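Local structure of putative pectin lyase (Geobacillus virus E2, 7CHU) at the interface of chains A and B. The protein serves as a tailspike of a thermophilic deep-sea bacteriophage, with a pectate lyase-like region, and probably recognises and perhaps degrades polysaccharide on the host cell surface. Coordinates in Å, arbitrary orientation; residue numbers count along the deposited sequence, not the author numbering. Chains: chain A/B, Putative pectin lyase.

Contact 1: the interface of chains A and B. Residues chain A 441-442, 445, 469-471; chain B 434, 450-451, 466.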
loop_
_atom_site.group_PDB
_atom_site.type_symbol
_atom_site.label_atom_id
_atom_site.label_comp_id
_atom_site.label_asym_id
_atom_site.label_seq_id
_atom_site.Cartn_x
_atom_site.Cartn_y
_atom_site.Cartn_z
ATOM N N ASN A 441 -4.536 7.056 -41.719
ATOM C CA ASN A 441 -4.158 7.527 -43.043
ATOM C C ASN A 441 -5.214 7.063 -44.041
ATOM O O ASN A 441 -5.889 6.045 -43.836
ATOM C CB ASN A 441 -2.738 7.064 -43.430
ATOM C CG ASN A 441 -2.636 5.565 -43.687
ATOM O OD1 ASN A 441 -3.087 5.063 -44.718
ATOM N ND2 ASN A 441 -1.996 4.856 -42.778
ATOM N N THR A 442 -5.386 7.853 -45.111
ATOM C CA THR A 442 -6.498 7.675 -46.043
ATOM C C THR A 442 -6.334 6.469 -46.955
ATOM O O THR A 442 -7.320 6.044 -47.570
ATOM C CB THR A 442 -6.645 8.911 -46.938
ATOM O OG1 THR A 442 -5.396 9.140 -47.583
ATOM C CG2 THR A 442 -7.027 10.142 -46.123
ATOM N N GLY A 445 -7.389 3.321 -44.017
ATOM C CA GLY A 445 -8.691 3.391 -43.384
ATOM C C GLY A 445 -8.831 2.281 -42.354
ATOM O O GLY A 445 -7.888 1.955 -41.619
ATOM N N VAL A 469 -11.965 -0.085 -45.683
ATOM C CA VAL A 469 -13.079 0.845 -45.658
ATOM C C VAL A 469 -12.455 2.219 -45.506
ATOM O O VAL A 469 -11.822 2.502 -44.483
ATOM C CB VAL A 469 -14.059 0.530 -44.521
ATOM C CG1 VAL A 469 -15.119 1.624 -44.395
ATOM C CG2 VAL A 469 -14.706 -0.840 -44.766
ATOM N N THR A 470 -12.555 3.050 -46.538
ATOM C CA THR A 470 -11.940 4.376 -46.480
ATOM C C THR A 470 -12.960 5.466 -46.812
ATOM O O THR A 470 -14.130 5.203 -47.079
ATOM C CB THR A 470 -10.720 4.473 -47.412
ATOM O OG1 THR A 470 -11.140 4.673 -48.775
ATOM C CG2 THR A 470 -9.857 3.228 -47.313
ATOM N N LEU A 471 -12.479 6.710 -46.807
ATOM C CA LEU A 471 -13.329 7.856 -47.081
ATOM C C LEU A 471 -13.790 7.890 -48.524
ATOM O O LEU A 471 -14.777 8.566 -48.824
ATOM C CB LEU A 471 -12.594 9.155 -46.760
ATOM C CG LEU A 471 -12.501 9.471 -45.262
ATOM C CD1 LEU A 471 -11.349 10.435 -45.015
ATOM C CD2 LEU A 471 -13.800 10.042 -44.746
ATOM N N PHE B 434 -10.195 7.446 -38.389
ATOM C CA PHE B 434 -11.054 6.333 -38.762
ATOM C C PHE B 434 -11.532 5.608 -37.513
ATOM O O PHE B 434 -10.899 5.667 -36.461
ATOM C CB PHE B 434 -10.333 5.369 -39.705
ATOM C CG PHE B 434 -10.188 5.930 -41.082
ATOM C CD1 PHE B 434 -11.255 5.911 -41.949
ATOM C CD2 PHE B 434 -9.012 6.544 -41.474
ATOM C CE1 PHE B 434 -11.134 6.473 -43.220
ATOM C CE2 PHE B 434 -8.899 7.121 -42.730
ATOM C CZ PHE B 434 -9.949 7.078 -43.597
ATOM N N GLY B 450 -15.174 8.012 -40.613
ATOM C CA GLY B 450 -13.886 8.629 -40.884
ATOM C C GLY B 450 -13.991 10.136 -41.043
ATOM O O GLY B 450 -15.079 10.702 -41.148
ATOM N N ALA B 451 -12.824 10.779 -41.082
ATOM C CA ALA B 451 -12.740 12.216 -41.310
ATOM C C ALA B 451 -11.357 12.510 -41.856
ATOM O O ALA B 451 -10.394 11.868 -41.444
ATOM C CB ALA B 451 -12.971 13.002 -40.014
ATOM N N LEU B 466 -19.284 5.797 -43.251
ATOM C CA LEU B 466 -18.862 5.141 -44.490
ATOM C C LEU B 466 -19.656 3.885 -44.820
ATOM O O LEU B 466 -19.785 3.529 -45.996
ATOM C CB LEU B 466 -17.381 4.751 -44.388
ATOM C CG LEU B 466 -16.452 5.863 -43.901
ATOM C CD1 LEU B 466 -15.033 5.318 -43.677
ATOM C CD2 LEU B 466 -16.471 7.010 -44.904
#
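B:Phe434 lays one face of its ring against the backbone of A:Gly445 in an apolar contact between two chains of the phage tailspike, towards the C-terminal part of the protein; no polar pair bonds across this patch. The CA of A:Gly445 stands over the middle of that face, 3.6 Å from the ring centroid, a CH-pi contact. With CG anti to its own carbonyl carbon (chi1 -73°), the ring reaches across from strand 433-438 into the loops of chain A. CE2 of B:Phe434 is 3.4 Å from the backbone O of A:Asn441, which stands off the ring plane on the A:Gly445 side; the backbone N of A:Leu471 lies at the edge, in the plane, by CE1. The side chain of A:Leu471 crosses the ring obliquely, CG of A:Leu471 touching CZ of B:Phe434 at 3.9 Å. Its two methyls then divide over the end of strand 446-451: CD1 of A:Leu471 is 3.8 Å from C of B:Ala451, and CD2 of A:Leu471 is 3.7 Å from C of B:Gly450. B:Leu466 lies next to the ring of B:Phe434 and packs on the same A:Val469 to A:Leu471 segment. Its CD1 rests 3.5 Å from the carbonyl O of A:Thr470 and 3.8 Å from CG1 of A:Val469, while the CD2 branch faces CA of A:Leu471.

Contact 2: the interface of chains A and B. Residues chain A 30, 32, 38; chain B 52, 54, 56.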
loop_
_atom_site.group_PDB
_atom_site.type_symbol
_atom_site.label_atom_id
_atom_site.label_comp_id
_atom_site.label_asym_id
_atom_site.label_seq_id
_atom_site.Cartn_x
_atom_site.Cartn_y
_atom_site.Cartn_z
ATOM N N MET A 30 28.639 11.340 56.688
ATOM C CA MET A 30 27.601 10.390 57.049
ATOM C C MET A 30 28.082 9.568 58.235
ATOM O O MET A 30 29.260 9.203 58.310
ATOM C CB MET A 30 27.277 9.461 55.874
ATOM C CG MET A 30 26.345 8.325 56.215
ATOM S SD MET A 30 26.102 7.204 54.826
ATOM C CE MET A 30 25.133 8.224 53.720
ATOM N N THR A 32 27.407 5.884 60.015
ATOM C CA THR A 32 27.044 4.652 59.336
ATOM C C THR A 32 26.687 3.486 60.248
ATOM O O THR A 32 26.021 2.557 59.784
ATOM C CB THR A 32 28.194 4.213 58.416
ATOM O OG1 THR A 32 29.390 4.019 59.192
ATOM C CG2 THR A 32 28.460 5.272 57.361
ATOM N N SER A 38 21.742 5.280 61.777
ATOM C CA SER A 38 22.633 4.984 60.663
ATOM C C SER A 38 22.069 5.576 59.376
ATOM O O SER A 38 20.854 5.593 59.159
ATOM C CB SER A 38 22.838 3.476 60.525
ATOM O OG SER A 38 23.436 2.931 61.693
ATOM N N THR B 52 33.090 8.190 50.873
ATOM C CA THR B 52 32.207 9.247 51.348
ATOM C C THR B 52 30.981 8.737 52.085
ATOM O O THR B 52 30.402 9.481 52.884
ATOM C CB THR B 52 31.732 10.130 50.171
ATOM O OG1 THR B 52 30.893 9.362 49.292
ATOM C CG2 THR B 52 32.921 10.674 49.375
ATOM N N LYS B 54 28.640 4.851 53.377
ATOM C CA LYS B 54 28.716 3.410 53.554
ATOM C C LYS B 54 27.346 2.901 53.957
ATOM O O LYS B 54 26.763 3.381 54.929
ATOM C CB LYS B 54 29.779 3.041 54.590
ATOM C CG LYS B 54 29.716 1.613 55.060
ATOM C CD LYS B 54 30.400 0.666 54.114
ATOM C CE LYS B 54 30.865 -0.595 54.863
ATOM N NZ LYS B 54 29.737 -1.243 55.608
ATOM N N ASN B 56 24.693 -0.306 54.987
ATOM C CA ASN B 56 24.592 -1.607 55.631
ATOM C C ASN B 56 23.688 -2.533 54.824
ATOM O O ASN B 56 24.155 -3.523 54.259
ATOM C CB ASN B 56 24.085 -1.428 57.067
ATOM C CG ASN B 56 24.997 -0.528 57.893
ATOM O OD1 ASN B 56 26.223 -0.706 57.905
ATOM N ND2 ASN B 56 24.406 0.462 58.566
HETATM O O HOH W 1 30.795 10.821 55.206
#
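A:Thr32, with phi/psi of -119°/-21°, follows strand 27-30 of chain A and turns its carbonyl to the side chain of B:Asn56, which lies in the loop after strand 48-54 of chain B. Alongside, a water joins the main chains, 2.7 Å from N of A:Met30 and 2.7 Å from O of B:Thr52. This is a small contact of mixed character between chains of the tailspike, close to the N-terminal end of the protein. The carboxamide of B:Asn56 donates from ND2 to O of A:Thr32 at 2.9 Å. The bond is nearly straight at the hydrogen, with the donor almost in line with the C=O and the acceptor near the amide plane of B:Asn56. From within chain A, OG of A:Ser38 makes a weak bond to the same carbonyl oxygen at 3.2 Å, and CB of A:Ser38 lies 3.9 Å from ND2 of B:Asn56. The methyl of A:Thr32 turns to B:Lys54. OG1 sits between the backbone N and the carbonyl carbon (chi1 59°), which leaves CG2 to touch the other chain: it is 3.5 Å from O of B:Lys54 and 3.8 Å from CB of B:Lys54, the two side chains crossing at about a right angle. A:Met30 brings its sulfur SD to 3.8 Å from the backbone N of B:Lys54.

Contact 3: the interface of chains A and B. Residues chain A 286, 318-319, 340-342; chain B 283, 285, 315, 317, 337, 339.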
loop_
_atom_site.group_PDB
_atom_site.type_symbol
_atom_site.label_atom_id
_atom_site.label_comp_id
_atom_site.label_asym_id
_atom_site.label_seq_id
_atom_site.Cartn_x
_atom_site.Cartn_y
_atom_site.Cartn_z
ATOM N N GLY A 286 4.598 -3.053 -2.462
ATOM C CA GLY A 286 5.623 -2.031 -2.434
ATOM C C GLY A 286 7.026 -2.544 -2.224
ATOM O O GLY A 286 7.887 -1.786 -1.781
ATOM N N ASN A 318 2.602 -3.145 -6.924
ATOM C CA ASN A 318 3.515 -2.005 -7.038
ATOM C C ASN A 318 4.907 -2.356 -6.501
ATOM O O ASN A 318 5.462 -1.709 -5.611
ATOM C CB ASN A 318 2.935 -0.727 -6.374
ATOM C CG ASN A 318 2.196 -0.987 -5.049
ATOM O OD1 ASN A 318 1.086 -1.553 -5.019
ATOM N ND2 ASN A 318 2.790 -0.530 -3.950
ATOM N N CYS A 319 5.475 -3.417 -7.067
ATOM C CA CYS A 319 6.824 -3.807 -6.699
ATOM C C CYS A 319 7.808 -3.398 -7.778
ATOM O O CYS A 319 7.458 -3.220 -8.954
ATOM C CB CYS A 319 6.931 -5.314 -6.413
ATOM S SG CYS A 319 5.941 -5.884 -4.993
ATOM N N GLY A 340 0.796 -3.013 -11.311
ATOM C CA GLY A 340 1.539 -1.795 -11.065
ATOM C C GLY A 340 3.018 -1.992 -10.825
ATOM O O GLY A 340 3.645 -1.146 -10.188
ATOM N N CYS A 341 3.603 -3.087 -11.302
ATOM C CA CYS A 341 5.019 -3.297 -11.057
ATOM C C CYS A 341 5.845 -2.693 -12.182
ATOM O O CYS A 341 5.381 -2.524 -13.311
ATOM C CB CYS A 341 5.337 -4.798 -10.917
ATOM S SG CYS A 341 4.382 -5.567 -9.567
ATOM N N ASP A 342 7.110 -2.450 -11.889
ATOM C CA ASP A 342 8.026 -2.007 -12.921
ATOM C C ASP A 342 9.234 -2.926 -12.941
ATOM O O ASP A 342 9.751 -3.309 -11.885
ATOM C CB ASP A 342 8.456 -0.568 -12.713
ATOM C CG ASP A 342 9.042 0.039 -13.980
ATOM O OD1 ASP A 342 10.285 -0.063 -14.110
ATOM O OD2 ASP A 342 8.268 0.586 -14.829
ATOM N N GLN B 283 7.164 5.991 -3.927
ATOM C CA GLN B 283 5.794 5.508 -3.856
ATOM C C GLN B 283 4.977 6.336 -2.877
ATOM O O GLN B 283 5.490 6.807 -1.864
ATOM C CB GLN B 283 5.741 4.025 -3.406
ATOM C CG GLN B 283 6.556 3.122 -4.304
ATOM C CD GLN B 283 6.047 1.699 -4.379
ATOM O OE1 GLN B 283 4.933 1.394 -3.961
ATOM N NE2 GLN B 283 6.873 0.818 -4.947
ATOM N N ILE B 285 1.224 5.434 -1.239
ATOM C CA ILE B 285 0.226 4.375 -1.142
ATOM C C ILE B 285 -0.835 4.821 -0.154
ATOM O O ILE B 285 -0.538 5.007 1.031
ATOM C CB ILE B 285 0.867 3.050 -0.702
ATOM C CG1 ILE B 285 1.953 2.621 -1.710
ATOM C CG2 ILE B 285 -0.202 1.969 -0.505
ATOM C CD1 ILE B 285 2.893 1.510 -1.180
ATOM N N TYR B 315 5.132 5.528 -8.134
ATOM C CA TYR B 315 3.917 4.739 -7.981
ATOM C C TYR B 315 2.953 5.544 -7.125
ATOM O O TYR B 315 3.253 5.842 -5.968
ATOM C CB TYR B 315 4.210 3.392 -7.334
ATOM C CG TYR B 315 5.332 2.562 -7.936
ATOM C CD1 TYR B 315 6.653 2.974 -7.842
ATOM C CD2 TYR B 315 5.068 1.320 -8.513
ATOM C CE1 TYR B 315 7.681 2.190 -8.332
ATOM C CE2 TYR B 315 6.098 0.516 -9.016
ATOM C CZ TYR B 315 7.395 0.961 -8.920
ATOM O OH TYR B 315 8.396 0.180 -9.423
ATOM N N MET B 317 -0.537 5.035 -5.734
ATOM C CA MET B 317 -1.458 3.915 -5.584
ATOM C C MET B 317 -2.576 4.274 -4.620
ATOM O O MET B 317 -2.322 4.592 -3.452
ATOM C CB MET B 317 -0.729 2.660 -5.075
ATOM C CG MET B 317 0.556 2.302 -5.834
ATOM S SD MET B 317 0.268 1.797 -7.563
ATOM C CE MET B 317 -0.854 0.432 -7.369
ATOM N N LYS B 337 3.166 5.582 -12.388
ATOM C CA LYS B 337 1.956 4.766 -12.316
ATOM C C LYS B 337 0.937 5.450 -11.411
ATOM O O LYS B 337 1.233 5.747 -10.246
ATOM C CB LYS B 337 2.287 3.359 -11.814
ATOM C CG LYS B 337 3.092 2.543 -12.807
ATOM C CD LYS B 337 3.936 1.482 -12.111
ATOM C CE LYS B 337 4.786 0.710 -13.122
ATOM N NZ LYS B 337 5.666 1.609 -13.931
ATOM N N ILE B 339 -2.628 4.565 -10.189
ATOM C CA ILE B 339 -3.510 3.399 -10.177
ATOM C C ILE B 339 -4.501 3.501 -9.019
ATOM O O ILE B 339 -4.100 3.658 -7.859
ATOM C CB ILE B 339 -2.696 2.093 -10.099
ATOM C CG1 ILE B 339 -1.783 2.018 -11.332
ATOM C CG2 ILE B 339 -3.613 0.876 -10.020
ATOM C CD1 ILE B 339 -0.858 0.813 -11.320
#
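A:Asn318 and B:Gln283 pair through two hydrogen bonds, their amides turned 64° apart. CG of A:Asn318 lies between its backbone N and carbonyl carbon (chi1 40°), which brings the carboxamide to B:Gln283. ND2 of A:Asn318 gives to OE1 of B:Gln283 at 2.9 Å, in the carbonyl plane, and NE2 of B:Gln283 returns a bond to the backbone O of A:Asn318 at 3.0 Å, tilted from that carbonyl's plane. CB of A:Asn318 packs on CD2 of B:Tyr315 at 3.6 Å, B:Met317 slides past in the opposite sense, and CD1 of B:Ile285 meets ND2 tip to tip. The edge of B:Tyr315 takes the O of A:Gly340 in its plane, 3.2 Å from CE2. NZ of B:Lys337 forms a salt bridge with OD2 of A:Asp342 at 2.9 Å, on the anti side of the carboxylate. In the second shell, NE2 of B:Gln283 lies over the ring of B:Tyr315, which probably helps to place the amide. N of A:Cys319 donates a long hydrogen bond to SG of A:Cys341 (3.5 Å), which may help hold the A:Asn318 and A:Gly340 turns. In the pectate lyase-like beta-helix, A:Gly286, A:Asn318 and A:Gly340, with left-handed backbone torsions, directly follow strands 283-285, 315-317 and 337-339, and face the same strands of chain B.

Contact 2 lies near the N-terminal end, contact 3 in the body and contact 1 towards the C-terminal end. The centres of their C-alpha atoms are about 68 Å apart for contacts 2 and 3, 39 Å for contacts 3 and 1, and 107 Å for contacts 2 and 1, so the three stand nearly in line along the fibre. They share no residue. In each, different surfaces of the identical chains meet, which fits three parallel copies packed side by side around a common axis, as in trimeric tailspikes, and pairing at both ends and the middle probably stiffens the spike.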